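Local structure of levansucrase (Bacillus megaterium, 3OM4) at residues K46-K52 / I114-N119; Y81-I86 / Q182-L188; T175-N179 / V190-E194. The protein is a levansucrase, a bacterial member of the levansucrase/invertase family, built as a single chain on the five-bladed beta-propeller fold known for this family. The protein carries 1 engineered substitution. All blocks are in the same frame, centred on the assembly; numbering follows the deposited sequence.

Contact 1 (K46-K52 / I114-N119)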
ATOM      1  N   LYS A  46      19.154 -13.217  -2.590  1.00 13.39           N
ATOM      2  CA  LYS A  46      19.945 -12.950  -1.391  1.00 13.09           C
ATOM      3  C   LYS A  46      19.117 -12.241  -0.326  1.00 12.65           C
ATOM      4  O   LYS A  46      18.236 -11.438  -0.653  1.00 12.30           O
ATOM      5  CB  LYS A  46      21.126 -12.042  -1.736  1.00 13.26           C
ATOM      6  CG  LYS A  46      22.246 -12.674  -2.538  1.00 13.98           C
ATOM      7  CD  LYS A  46      23.318 -11.625  -2.803  1.00 15.60           C
ATOM      8  CE  LYS A  46      24.523 -12.197  -3.522  1.00 16.92           C
ATOM      9  NZ  LYS A  46      25.591 -11.166  -3.656  1.00 18.01           N
ATOM     10  N   ASN A  47      19.417 -12.526   0.942  1.00 12.34           N
ATOM     11  CA  ASN A  47      18.965 -11.687   2.050  1.00 12.08           C
ATOM     12  C   ASN A  47      19.628 -10.320   1.933  1.00 11.99           C
ATOM     13  O   ASN A  47      20.710 -10.199   1.352  1.00 11.97           O
ATOM     14  CB  ASN A  47      19.367 -12.280   3.407  1.00 12.00           C
ATOM     15  CG  ASN A  47      18.715 -13.623   3.701  1.00 12.05           C
ATOM     16  OD1 ASN A  47      17.628 -13.931   3.219  1.00 12.19           O
ATOM     17  ND2 ASN A  47      19.387 -14.427   4.517  1.00 12.26           N
ATOM     18  N   ILE A  48      18.988  -9.296   2.492  1.00 11.95           N
ATOM     19  CA  ILE A  48      19.627  -7.994   2.649  1.00 11.97           C
ATOM     20  C   ILE A  48      20.678  -8.142   3.744  1.00 12.29           C
ATOM     21  O   ILE A  48      20.339  -8.279   4.918  1.00 11.97           O
ATOM     22  CB  ILE A  48      18.609  -6.892   3.027  1.00 11.88           C
ATOM     23  CG1 ILE A  48      17.447  -6.874   2.028  1.00 11.72           C
ATOM     24  CG2 ILE A  48      19.297  -5.529   3.100  1.00 11.75           C
ATOM     25  CD1 ILE A  48      16.225  -6.118   2.509  1.00 11.13           C
ATOM     26  N   ALA A  49      21.950  -8.125   3.345  1.00 12.71           N
ATOM     27  CA  ALA A  49      23.068  -8.396   4.254  1.00 13.33           C
ATOM     28  C   ALA A  49      23.116  -7.445   5.451  1.00 13.58           C
ATOM     29  O   ALA A  49      23.441  -7.856   6.569  1.00 13.81           O
ATOM     30  CB  ALA A  49      24.391  -8.364   3.494  1.00 13.32           C
ATOM     31  N   SER A  50      22.783  -6.181   5.208  1.00 14.03           N
ATOM     32  CA  SER A  50      22.820  -5.150   6.242  1.00 14.52           C
ATOM     33  C   SER A  50      21.590  -5.172   7.150  1.00 14.91           C
ATOM     34  O   SER A  50      21.566  -4.487   8.176  1.00 14.72           O
ATOM     35  CB  SER A  50      22.984  -3.765   5.614  1.00 14.38           C
ATOM     36  OG  SER A  50      21.819  -3.389   4.898  1.00 14.57           O
ATOM     37  N   ALA A  51      20.579  -5.956   6.772  1.00 15.50           N
ATOM     38  CA  ALA A  51      19.338  -6.056   7.543  1.00 16.29           C
ATOM     39  C   ALA A  51      19.543  -6.891   8.800  1.00 16.96           C
ATOM     40  O   ALA A  51      19.051  -8.016   8.912  1.00 16.91           O
ATOM     41  CB  ALA A  51      18.214  -6.626   6.691  1.00 16.18           C
ATOM     42  N   LYS A  52      20.299  -6.322   9.730  1.00 17.88           N
ATOM     43  CA  LYS A  52      20.516  -6.912  11.038  1.00 18.98           C
ATOM     44  C   LYS A  52      20.063  -5.918  12.097  1.00 19.71           C
ATOM     45  O   LYS A  52      20.127  -4.705  11.886  1.00 19.72           O
ATOM     46  CB  LYS A  52      21.990  -7.279  11.221  1.00 19.02           C
ATOM     47  CG  LYS A  52      22.430  -8.447  10.349  1.00 19.63           C
ATOM     48  CD  LYS A  52      23.943  -8.584  10.277  1.00 20.81           C
ATOM     49  CE  LYS A  52      24.354  -9.914   9.643  1.00 21.22           C
ATOM     50  NZ  LYS A  52      23.733 -10.153   8.300  1.00 22.04           N
ATOM     51  N   ILE A 114      22.279  -5.714  -4.252  1.00 18.47           N
ATOM     52  CA  ILE A 114      21.547  -5.763  -2.987  1.00 18.01           C
ATOM     53  C   ILE A 114      22.514  -5.608  -1.804  1.00 17.83           C
ATOM     54  O   ILE A 114      22.165  -5.018  -0.781  1.00 17.62           O
ATOM     55  CB  ILE A 114      20.676  -7.054  -2.857  1.00 17.91           C
ATOM     56  CG1 ILE A 114      19.853  -7.022  -1.559  1.00 17.54           C
ATOM     57  CG2 ILE A 114      21.537  -8.323  -2.985  1.00 17.74           C
ATOM     58  CD1 ILE A 114      18.844  -8.146  -1.406  1.00 17.49           C
ATOM     59  N   ASP A 115      23.735  -6.120  -1.969  1.00 17.70           N
ATOM     60  CA  ASP A 115      24.788  -5.986  -0.957  1.00 17.58           C
ATOM     61  C   ASP A 115      25.228  -4.532  -0.737  1.00 17.26           C
ATOM     62  O   ASP A 115      25.886  -4.225   0.261  1.00 17.23           O
ATOM     63  CB  ASP A 115      26.000  -6.861  -1.318  1.00 17.85           C
ATOM     64  CG  ASP A 115      25.734  -8.355  -1.142  1.00 18.28           C
ATOM     65  OD1 ASP A 115      24.792  -8.739  -0.416  1.00 18.84           O
ATOM     66  OD2 ASP A 115      26.490  -9.156  -1.729  1.00 19.61           O
ATOM     67  N   SER A 116      24.857  -3.645  -1.661  1.00 16.85           N
ATOM     68  CA  SER A 116      25.189  -2.218  -1.572  1.00 16.63           C
ATOM     69  C   SER A 116      24.252  -1.427  -0.656  1.00 16.28           C
ATOM     70  O   SER A 116      24.530  -0.269  -0.326  1.00 16.28           O
ATOM     71  CB  SER A 116      25.204  -1.579  -2.964  1.00 16.70           C
ATOM     72  OG  SER A 116      26.208  -2.153  -3.784  1.00 17.30           O
ATOM     73  N   TRP A 117      23.139  -2.044  -0.267  1.00 15.78           N
ATOM     74  CA  TRP A 117      22.187  -1.416   0.642  1.00 15.21           C
ATOM     75  C   TRP A 117      22.700  -1.482   2.068  1.00 15.20           C
ATOM     76  O   TRP A 117      22.815  -2.563   2.646  1.00 15.34           O
ATOM     77  CB  TRP A 117      20.816  -2.083   0.546  1.00 14.96           C
ATOM     78  CG  TRP A 117      20.088  -1.728  -0.700  1.00 13.64           C
ATOM     79  CD1 TRP A 117      19.982  -2.485  -1.828  1.00 12.99           C
ATOM     80  CD2 TRP A 117      19.370  -0.518  -0.956  1.00 12.30           C
ATOM     81  NE1 TRP A 117      19.239  -1.823  -2.775  1.00 12.13           N
ATOM     82  CE2 TRP A 117      18.851  -0.612  -2.266  1.00 12.05           C
ATOM     83  CE3 TRP A 117      19.113   0.639  -0.206  1.00 11.28           C
ATOM     84  CZ2 TRP A 117      18.085   0.404  -2.844  1.00 11.55           C
ATOM     85  CZ3 TRP A 117      18.356   1.654  -0.785  1.00 10.68           C
ATOM     86  CH2 TRP A 117      17.854   1.527  -2.093  1.00 11.31           C
ATOM     87  N   LYS A 118      23.029  -0.316   2.617  1.00 14.93           N
ATOM     88  CA  LYS A 118      23.441  -0.205   4.010  1.00 14.80           C
ATOM     89  C   LYS A 118      22.227   0.108   4.879  1.00 14.47           C
ATOM     90  O   LYS A 118      21.207   0.590   4.382  1.00 14.45           O
ATOM     91  CB  LYS A 118      24.514   0.874   4.172  1.00 14.94           C
ATOM     92  CG  LYS A 118      25.840   0.540   3.488  1.00 15.85           C
ATOM     93  CD  LYS A 118      26.876   1.642   3.682  1.00 17.34           C
ATOM     94  CE  LYS A 118      27.552   1.545   5.043  1.00 18.75           C
ATOM     95  NZ  LYS A 118      28.709   2.478   5.153  1.00 20.17           N
ATOM     96  N   ASN A 119      22.347  -0.171   6.173  1.00 14.06           N
ATOM     97  CA  ASN A 119      21.248  -0.018   7.121  1.00 13.78           C
ATOM     98  C   ASN A 119      21.564   1.052   8.162  1.00 13.67           C
ATOM     99  O   ASN A 119      22.511   0.914   8.937  1.00 13.42           O
ATOM    100  CB  ASN A 119      20.971  -1.367   7.794  1.00 13.73           C
ATOM    101  CG  ASN A 119      19.764  -1.343   8.724  1.00 13.95           C
ATOM    102  OD1 ASN A 119      19.042  -0.351   8.817  1.00 13.84           O
ATOM    103  ND2 ASN A 119      19.542  -2.454   9.413  1.00 13.91           N
TER
HETATM  104  O   HOH W   1      22.513  -8.074   0.664  1.00 13.83           O
HETATM  105  O   HOH W   2      22.842  -5.212   2.242  1.00 13.58           O
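The type I turn from Ile48 to Ala51 packs on the 3-10 segment 114-116 and the residues that follow it, with CA of Ser50 and CA of Asn119 5.4 Å apart, and no direct hydrogen bond joins the two main chains. One water instead takes the N-H of Ala49 and another that of Ser50; the first also lies 2.6 Å from Asp115 OD1, and the second lies beside Trp117 O. Ser50 suits this site because its hydroxyl is short. With OG turned between its backbone N and carbonyl carbon (chi1 69°), it donates to Trp117 O at 2.6 Å, from above the carbonyl plane. Ser50 O in turn receives Asn119 ND2 at 3.1 Å, and Lys52 N reaches it from the opposite face, so two donors fix this carbonyl. The amide of Asn119 is held at its other end, where OD1 accepts from Gly121 N. Ile114 supplies the apolar packing: CD1 lies 3.9 Å from Ile48 CG1, while CG2 packs 3.8 Å from CD of Lys46. Extended beyond CG, Lys46 carries NZ past this isoleucine to a salt bridge with Asp115 OD2 at 2.9 Å, approaching from above the carboxylate plane. Ile48 and Ile114 both also touch Thr424 of strand 424-434. The turn, with an inverse gamma turn centred on Ala51, leads the chain into strand 52-54, which pairs with strand 60-72 in the beta-propeller fold.

Contact 2 (Y81-I86 / Q182-L188)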
ATOM      1  N   TYR A  81      19.374  11.905  -2.080  1.00 16.67           N
ATOM      2  CA  TYR A  81      19.696  12.622  -0.859  1.00 17.10           C
ATOM      3  C   TYR A  81      21.195  12.553  -0.616  1.00 17.38           C
ATOM      4  O   TYR A  81      21.719  11.510  -0.215  1.00 17.53           O
ATOM      5  CB  TYR A  81      18.927  12.035   0.327  1.00 17.05           C
ATOM      6  CG  TYR A  81      19.130  12.798   1.615  1.00 17.38           C
ATOM      7  CD1 TYR A  81      18.476  14.008   1.837  1.00 17.57           C
ATOM      8  CD2 TYR A  81      19.976  12.312   2.610  1.00 17.71           C
ATOM      9  CE1 TYR A  81      18.657  14.714   3.016  1.00 18.02           C
ATOM     10  CE2 TYR A  81      20.166  13.012   3.794  1.00 18.09           C
ATOM     11  CZ  TYR A  81      19.504  14.212   3.989  1.00 18.37           C
ATOM     12  OH  TYR A  81      19.683  14.914   5.157  1.00 19.06           O
ATOM     13  N   HIS A  82      21.877  13.667  -0.876  1.00 17.62           N
ATOM     14  CA  HIS A  82      23.332  13.749  -0.724  1.00 17.82           C
ATOM     15  C   HIS A  82      24.040  12.572  -1.403  1.00 17.66           C
ATOM     16  O   HIS A  82      24.935  11.954  -0.826  1.00 17.69           O
ATOM     17  CB  HIS A  82      23.713  13.859   0.763  1.00 18.19           C
ATOM     18  CG  HIS A  82      23.317  15.167   1.378  1.00 19.08           C
ATOM     19  ND1 HIS A  82      22.238  15.299   2.231  1.00 20.35           N
ATOM     20  CD2 HIS A  82      23.846  16.408   1.245  1.00 20.05           C
ATOM     21  CE1 HIS A  82      22.126  16.563   2.606  1.00 20.66           C
ATOM     22  NE2 HIS A  82      23.088  17.258   2.019  1.00 20.94           N
ATOM     23  N   GLY A  83      23.612  12.267  -2.629  1.00 17.35           N
ATOM     24  CA  GLY A  83      24.183  11.176  -3.422  1.00 16.82           C
ATOM     25  C   GLY A  83      23.638   9.789  -3.125  1.00 16.44           C
ATOM     26  O   GLY A  83      24.110   8.801  -3.693  1.00 16.70           O
ATOM     27  N   TYR A  84      22.647   9.711  -2.239  1.00 15.93           N
ATOM     28  CA  TYR A  84      22.089   8.427  -1.816  1.00 15.37           C
ATOM     29  C   TYR A  84      20.644   8.245  -2.249  1.00 14.79           C
ATOM     30  O   TYR A  84      19.873   9.202  -2.292  1.00 14.81           O
ATOM     31  CB  TYR A  84      22.153   8.286  -0.292  1.00 15.50           C
ATOM     32  CG  TYR A  84      23.547   8.240   0.281  1.00 15.87           C
ATOM     33  CD1 TYR A  84      24.273   7.050   0.301  1.00 16.48           C
ATOM     34  CD2 TYR A  84      24.137   9.383   0.816  1.00 16.46           C
ATOM     35  CE1 TYR A  84      25.556   7.002   0.832  1.00 16.71           C
ATOM     36  CE2 TYR A  84      25.421   9.345   1.350  1.00 16.62           C
ATOM     37  CZ  TYR A  84      26.121   8.152   1.353  1.00 16.82           C
ATOM     38  OH  TYR A  84      27.391   8.107   1.881  1.00 17.50           O
ATOM     39  N   GLN A  85      20.287   7.004  -2.567  1.00 14.08           N
ATOM     40  CA  GLN A  85      18.887   6.613  -2.638  1.00 13.40           C
ATOM     41  C   GLN A  85      18.503   6.061  -1.266  1.00 12.84           C
ATOM     42  O   GLN A  85      19.297   5.366  -0.627  1.00 12.78           O
ATOM     43  CB  GLN A  85      18.660   5.577  -3.741  1.00 13.45           C
ATOM     44  CG  GLN A  85      18.695   6.168  -5.151  1.00 13.71           C
ATOM     45  CD  GLN A  85      18.504   5.129  -6.246  1.00 14.03           C
ATOM     46  OE1 GLN A  85      18.690   3.933  -6.028  1.00 14.60           O
ATOM     47  NE2 GLN A  85      18.137   5.590  -7.437  1.00 14.75           N
ATOM     48  N   ILE A  86      17.304   6.407  -0.805  1.00 12.13           N
ATOM     49  CA  ILE A  86      16.827   5.981   0.509  1.00 11.56           C
ATOM     50  C   ILE A  86      15.549   5.154   0.378  1.00 11.25           C
ATOM     51  O   ILE A  86      14.638   5.519  -0.372  1.00 11.09           O
ATOM     52  CB  ILE A  86      16.610   7.190   1.463  1.00 11.53           C
ATOM     53  CG1 ILE A  86      17.963   7.776   1.892  1.00 11.43           C
ATOM     54  CG2 ILE A  86      15.795   6.784   2.700  1.00 11.67           C
ATOM     55  CD1 ILE A  86      17.878   9.093   2.656  1.00 11.03           C
ATOM     56  N   GLN A 182      25.778  12.967   8.116  1.00 19.14           N
ATOM     57  CA  GLN A 182      26.794  12.144   7.473  1.00 20.01           C
ATOM     58  C   GLN A 182      28.048  12.091   8.349  1.00 20.43           C
ATOM     59  O   GLN A 182      28.855  13.024   8.325  1.00 20.58           O
ATOM     60  CB  GLN A 182      27.133  12.697   6.086  1.00 20.03           C
ATOM     61  CG  GLN A 182      26.038  12.511   5.050  1.00 20.77           C
ATOM     62  CD  GLN A 182      26.252  13.365   3.818  1.00 21.70           C
ATOM     63  OE1 GLN A 182      25.949  14.559   3.815  1.00 22.68           O
ATOM     64  NE2 GLN A 182      26.768  12.755   2.759  1.00 22.07           N
ATOM     65  N   PRO A 183      28.207  11.007   9.135  1.00 20.95           N
ATOM     66  CA  PRO A 183      29.382  10.853  10.004  1.00 21.22           C
ATOM     67  C   PRO A 183      30.689  10.705   9.220  1.00 21.57           C
ATOM     68  O   PRO A 183      31.754  11.065   9.726  1.00 21.75           O
ATOM     69  CB  PRO A 183      29.081   9.577  10.799  1.00 21.27           C
ATOM     70  CG  PRO A 183      28.052   8.856  10.016  1.00 21.29           C
ATOM     71  CD  PRO A 183      27.250   9.897   9.302  1.00 20.97           C
ATOM     72  N   ASN A 184      30.592  10.167   8.005  1.00 21.77           N
ATOM     73  CA  ASN A 184      31.705  10.120   7.055  1.00 21.97           C
ATOM     74  C   ASN A 184      31.206  10.093   5.605  1.00 22.02           C
ATOM     75  O   ASN A 184      30.001  10.205   5.359  1.00 21.95           O
ATOM     76  CB  ASN A 184      32.647   8.938   7.352  1.00 22.14           C
ATOM     77  CG  ASN A 184      31.975   7.581   7.186  1.00 22.73           C
ATOM     78  OD1 ASN A 184      31.244   7.339   6.223  1.00 23.48           O
ATOM     79  ND2 ASN A 184      32.243   6.678   8.122  1.00 23.55           N
ATOM     80  N   ASP A 185      32.134   9.933   4.662  0.70 21.87           N
ATOM     81  CA  ASP A 185      31.827   9.955   3.224  0.70 21.90           C
ATOM     82  C   ASP A 185      30.922   8.824   2.721  0.70 21.72           C
ATOM     83  O   ASP A 185      30.316   8.949   1.654  0.70 21.68           O
ATOM     84  CB  ASP A 185      33.120   9.973   2.399  0.70 21.95           C
ATOM     85  CG  ASP A 185      33.631  11.380   2.139  0.70 22.49           C
ATOM     86  OD1 ASP A 185      34.252  11.973   3.049  0.70 23.06           O
ATOM     87  OD2 ASP A 185      33.427  11.886   1.012  0.70 22.94           O
ATOM     88  N   ASN A 186      30.830   7.732   3.477  1.00 21.59           N
ATOM     89  CA  ASN A 186      30.077   6.553   3.033  1.00 21.44           C
ATOM     90  C   ASN A 186      28.937   6.105   3.961  1.00 20.99           C
ATOM     91  O   ASN A 186      28.373   5.021   3.775  1.00 21.05           O
ATOM     92  CB  ASN A 186      31.030   5.384   2.737  1.00 21.58           C
ATOM     93  CG  ASN A 186      31.809   4.932   3.964  1.00 22.44           C
ATOM     94  OD1 ASN A 186      31.243   4.379   4.910  1.00 23.50           O
ATOM     95  ND2 ASN A 186      33.120   5.150   3.944  1.00 23.33           N
ATOM     96  N   THR A 187      28.596   6.939   4.941  1.00 20.48           N
ATOM     97  CA  THR A 187      27.577   6.592   5.934  1.00 19.86           C
ATOM     98  C   THR A 187      26.511   7.682   6.080  1.00 19.28           C
ATOM     99  O   THR A 187      26.818   8.876   6.067  1.00 18.98           O
ATOM    100  CB  THR A 187      28.213   6.299   7.321  1.00 19.98           C
ATOM    101  OG1 THR A 187      29.322   5.406   7.166  1.00 20.54           O
ATOM    102  CG2 THR A 187      27.202   5.670   8.282  1.00 20.39           C
ATOM    103  N   LEU A 188      25.258   7.249   6.194  1.00 18.55           N
ATOM    104  CA  LEU A 188      24.159   8.109   6.612  1.00 17.91           C
ATOM    105  C   LEU A 188      23.720   7.687   8.008  1.00 17.42           C
ATOM    106  O   LEU A 188      23.716   6.500   8.331  1.00 17.30           O
ATOM    107  CB  LEU A 188      22.975   8.001   5.648  1.00 18.06           C
ATOM    108  CG  LEU A 188      23.027   8.683   4.280  1.00 18.03           C
ATOM    109  CD1 LEU A 188      21.781   8.323   3.492  1.00 18.49           C
ATOM    110  CD2 LEU A 188      23.146  10.200   4.397  1.00 18.19           C
TER
HETATM  111  O   HOH W   3      27.388  13.822   0.285  1.00 34.70           O
HETATM  112  O   HOH W   4      27.993   9.972   3.600  1.00 24.37           O
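Leu188 lies over a face of the Tyr84 ring, the two side chains sliding past each other in opposite directions. The apolar part of the contact centres on this leucine. Its CG makes a CH-pi contact 3.9 Å from the centroid of the Tyr84 ring, 20° off the normal, while its two methyls splay apart: CD1 reaches Ile86 CD1 at 4.1 Å, and CD2 meets the edge of the Tyr81 ring at CE2, also 4.1 Å. A branched aliphatic tip suits a place with three such neighbours. Amide-to-ring packing comes from Gln182, whose OE1 sits over one face of the His82 ring, 3.6 Å from CG, with the amide and ring planes 41° apart. The same amide brings NE2 to the edge of the Tyr84 ring. Water-mediated bonds complete the polar side. One water, 2.6 Å from Tyr84 OH, accepts from Gln182 NE2 and donates to Asn184 O and Thr187 O; a second joins Gln182 NE2 to His82 O. Asn184 shapes the turn behind them, its OD1 taking Asn186 N at 2.8 Å in an Asx turn and Thr187 OG1 as well. Lys108 NZ bonds both Tyr84 OH and Asp185 O, and its charge would probably polarise the phenol. The chemistry implies a join made by apolar and ring packing, its polar groups linked through ordered water and a neighbouring lysine.

Contact 3 (T175-N179 / V190-E194)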
ATOM      1  N   THR A 175       3.012  11.587  10.808  1.00  8.94           N
ATOM      2  CA  THR A 175       4.178  12.163  10.158  1.00  9.07           C
ATOM      3  C   THR A 175       5.313  12.494  11.132  1.00  9.33           C
ATOM      4  O   THR A 175       5.098  12.642  12.334  1.00  9.31           O
ATOM      5  CB  THR A 175       3.803  13.410   9.327  1.00  8.98           C
ATOM      6  OG1 THR A 175       4.900  13.766   8.480  1.00  9.22           O
ATOM      7  CG2 THR A 175       3.425  14.596  10.225  1.00  9.14           C
ATOM      8  N   ALA A 176       6.522  12.577  10.588  1.00  9.57           N
ATOM      9  CA  ALA A 176       7.681  13.094  11.305  1.00  9.91           C
ATOM     10  C   ALA A 176       8.732  13.510  10.294  1.00 10.25           C
ATOM     11  O   ALA A 176       8.795  12.968   9.187  1.00 10.05           O
ATOM     12  CB  ALA A 176       8.250  12.048  12.260  1.00  9.94           C
ATOM     13  N   GLN A 177       9.539  14.493  10.675  1.00 10.59           N
ATOM     14  CA  GLN A 177      10.752  14.803   9.946  1.00 11.04           C
ATOM     15  C   GLN A 177      11.859  13.921  10.504  1.00 11.08           C
ATOM     16  O   GLN A 177      12.072  13.874  11.716  1.00 11.08           O
ATOM     17  CB  GLN A 177      11.110  16.279  10.098  1.00 11.01           C
ATOM     18  CG  GLN A 177      12.395  16.685   9.390  1.00 11.71           C
ATOM     19  CD  GLN A 177      12.631  18.174   9.447  1.00 12.51           C
ATOM     20  OE1 GLN A 177      11.918  18.950   8.810  1.00 12.78           O
ATOM     21  NE2 GLN A 177      13.636  18.587  10.213  1.00 13.09           N
ATOM     22  N   VAL A 178      12.545  13.206   9.618  1.00 11.53           N
ATOM     23  CA  VAL A 178      13.665  12.364  10.020  1.00 11.81           C
ATOM     24  C   VAL A 178      14.949  13.165   9.837  1.00 12.30           C
ATOM     25  O   VAL A 178      15.323  13.503   8.712  1.00 12.15           O
ATOM     26  CB  VAL A 178      13.729  11.044   9.206  1.00 11.75           C
ATOM     27  CG1 VAL A 178      14.794  10.113   9.773  1.00 11.41           C
ATOM     28  CG2 VAL A 178      12.373  10.351   9.193  1.00 11.28           C
ATOM     29  N   ASN A 179      15.606  13.481  10.948  1.00 12.86           N
ATOM     30  CA  ASN A 179      16.848  14.244  10.914  1.00 13.58           C
ATOM     31  C   ASN A 179      18.040  13.346  10.609  1.00 13.93           C
ATOM     32  O   ASN A 179      18.263  12.343  11.292  1.00 13.73           O
ATOM     33  CB  ASN A 179      17.054  15.014  12.222  1.00 13.58           C
ATOM     34  CG  ASN A 179      16.029  16.122  12.414  1.00 13.90           C
ATOM     35  OD1 ASN A 179      15.680  16.834  11.470  1.00 14.68           O
ATOM     36  ND2 ASN A 179      15.547  16.273  13.641  1.00 13.96           N
ATOM     37  N   VAL A 190      20.686   8.305  11.145  1.00 15.50           N
ATOM     38  CA  VAL A 190      19.464   8.889  11.680  1.00 15.05           C
ATOM     39  C   VAL A 190      19.817   9.524  13.023  1.00 14.89           C
ATOM     40  O   VAL A 190      20.175   8.827  13.975  1.00 14.97           O
ATOM     41  CB  VAL A 190      18.330   7.845  11.839  1.00 15.11           C
ATOM     42  CG1 VAL A 190      17.136   8.451  12.576  1.00 14.75           C
ATOM     43  CG2 VAL A 190      17.896   7.317  10.474  1.00 14.79           C
ATOM     44  N   ASP A 191      19.740  10.850  13.076  1.00 14.61           N
ATOM     45  CA  ASP A 191      20.039  11.604  14.293  1.00 14.38           C
ATOM     46  C   ASP A 191      18.892  11.520  15.289  1.00 14.18           C
ATOM     47  O   ASP A 191      19.105  11.407  16.498  1.00 14.06           O
ATOM     48  CB  ASP A 191      20.305  13.069  13.954  1.00 14.51           C
ATOM     49  CG  ASP A 191      21.486  13.256  13.024  1.00 14.86           C
ATOM     50  OD1 ASP A 191      22.269  12.298  12.824  1.00 15.92           O
ATOM     51  OD2 ASP A 191      21.635  14.375  12.500  1.00 15.70           O
ATOM     52  N   GLY A 192      17.673  11.580  14.762  1.00 13.96           N
ATOM     53  CA  GLY A 192      16.464  11.572  15.570  1.00 13.74           C
ATOM     54  C   GLY A 192      15.299  12.081  14.749  1.00 13.72           C
ATOM     55  O   GLY A 192      15.419  12.272  13.533  1.00 13.65           O
ATOM     56  N   VAL A 193      14.167  12.299  15.409  1.00 13.54           N
ATOM     57  CA  VAL A 193      12.977  12.795  14.724  1.00 13.60           C
ATOM     58  C   VAL A 193      12.449  14.082  15.359  1.00 13.58           C
ATOM     59  O   VAL A 193      12.743  14.380  16.517  1.00 13.49           O
ATOM     60  CB  VAL A 193      11.847  11.720  14.640  1.00 13.47           C
ATOM     61  CG1 VAL A 193      12.315  10.503  13.839  1.00 13.68           C
ATOM     62  CG2 VAL A 193      11.373  11.302  16.032  1.00 13.70           C
ATOM     63  N   GLU A 194      11.699  14.850  14.573  1.00 13.62           N
ATOM     64  CA  GLU A 194      10.987  16.025  15.072  1.00 13.62           C
ATOM     65  C   GLU A 194       9.706  16.228  14.272  1.00 13.53           C
ATOM     66  O   GLU A 194       9.476  15.525  13.286  1.00 13.51           O
ATOM     67  CB  GLU A 194      11.873  17.278  15.037  1.00 13.75           C
ATOM     68  CG  GLU A 194      12.182  17.822  13.647  1.00 14.25           C
ATOM     69  CD  GLU A 194      13.068  19.049  13.701  1.00 15.24           C
ATOM     70  OE1 GLU A 194      14.250  18.909  14.077  1.00 15.21           O
ATOM     71  OE2 GLU A 194      12.581  20.153  13.373  1.00 15.63           O
TER
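Asn179 and Glu194 bury the most surface in this beta hairpin, whose antiparallel strands 175-179 and 190-194 have axes 4.8 Å apart at closest approach. Asn179 works through both backbone and side chain. Its N donates to Gly192 O at 2.9 Å, whereas its O takes Asp191 N at 2.8 Å, so that two residues stand opposite one: a beta bulge at Asp191 and Gly192. Glycine suits the second bulge position because its backbone, at phi 162°, lies where residues with a CB are seldom found. Glu194 forms a regular hydrogen-bonded pair with Gln177, N to O in both directions. Its CG is turned between the backbone N and carbonyl carbon (chi1 70°), which sets the extended chain beside that of Gln177, the two pointing the same way. On the other face, Val178 CG1 meets Val190 CG1 at 4.0 Å, and Val178 also packs on Val156 and Leu158 of the next strand, as a branched apolar residue suits a buried face. The polar face is tied by amides: Gln177 NE2 donates to Asn179 OD1 at 3.0 Å, and Asn179 ND2 meets Glu194 OE1, also at 3.0 Å, on the anti side of the carboxylate and 24° out of its plane.

All three contacts reach the same mixed sheet, and each lies more than 20 Å from the centre of the chain. Contacts 1 and 2, with centres 16 Å apart, touch directly: Lys118 of contact 1 places NZ 2.9 Å from Asn186 O of contact 2, a probable hydrogen bond, and the Trp117 ring packs on the backbone of Gln85. Contacts 2 and 3 also lie 16 Å apart between centres. They share one hairpin, contact 2 using its turn end and contact 3 the paired strands 170-184 and 187-200. Contacts 1 and 3 do not touch, their nearest atoms being about 8 Å apart; contact 2 touches contact 1 in space and adjoins contact 3 along the chain.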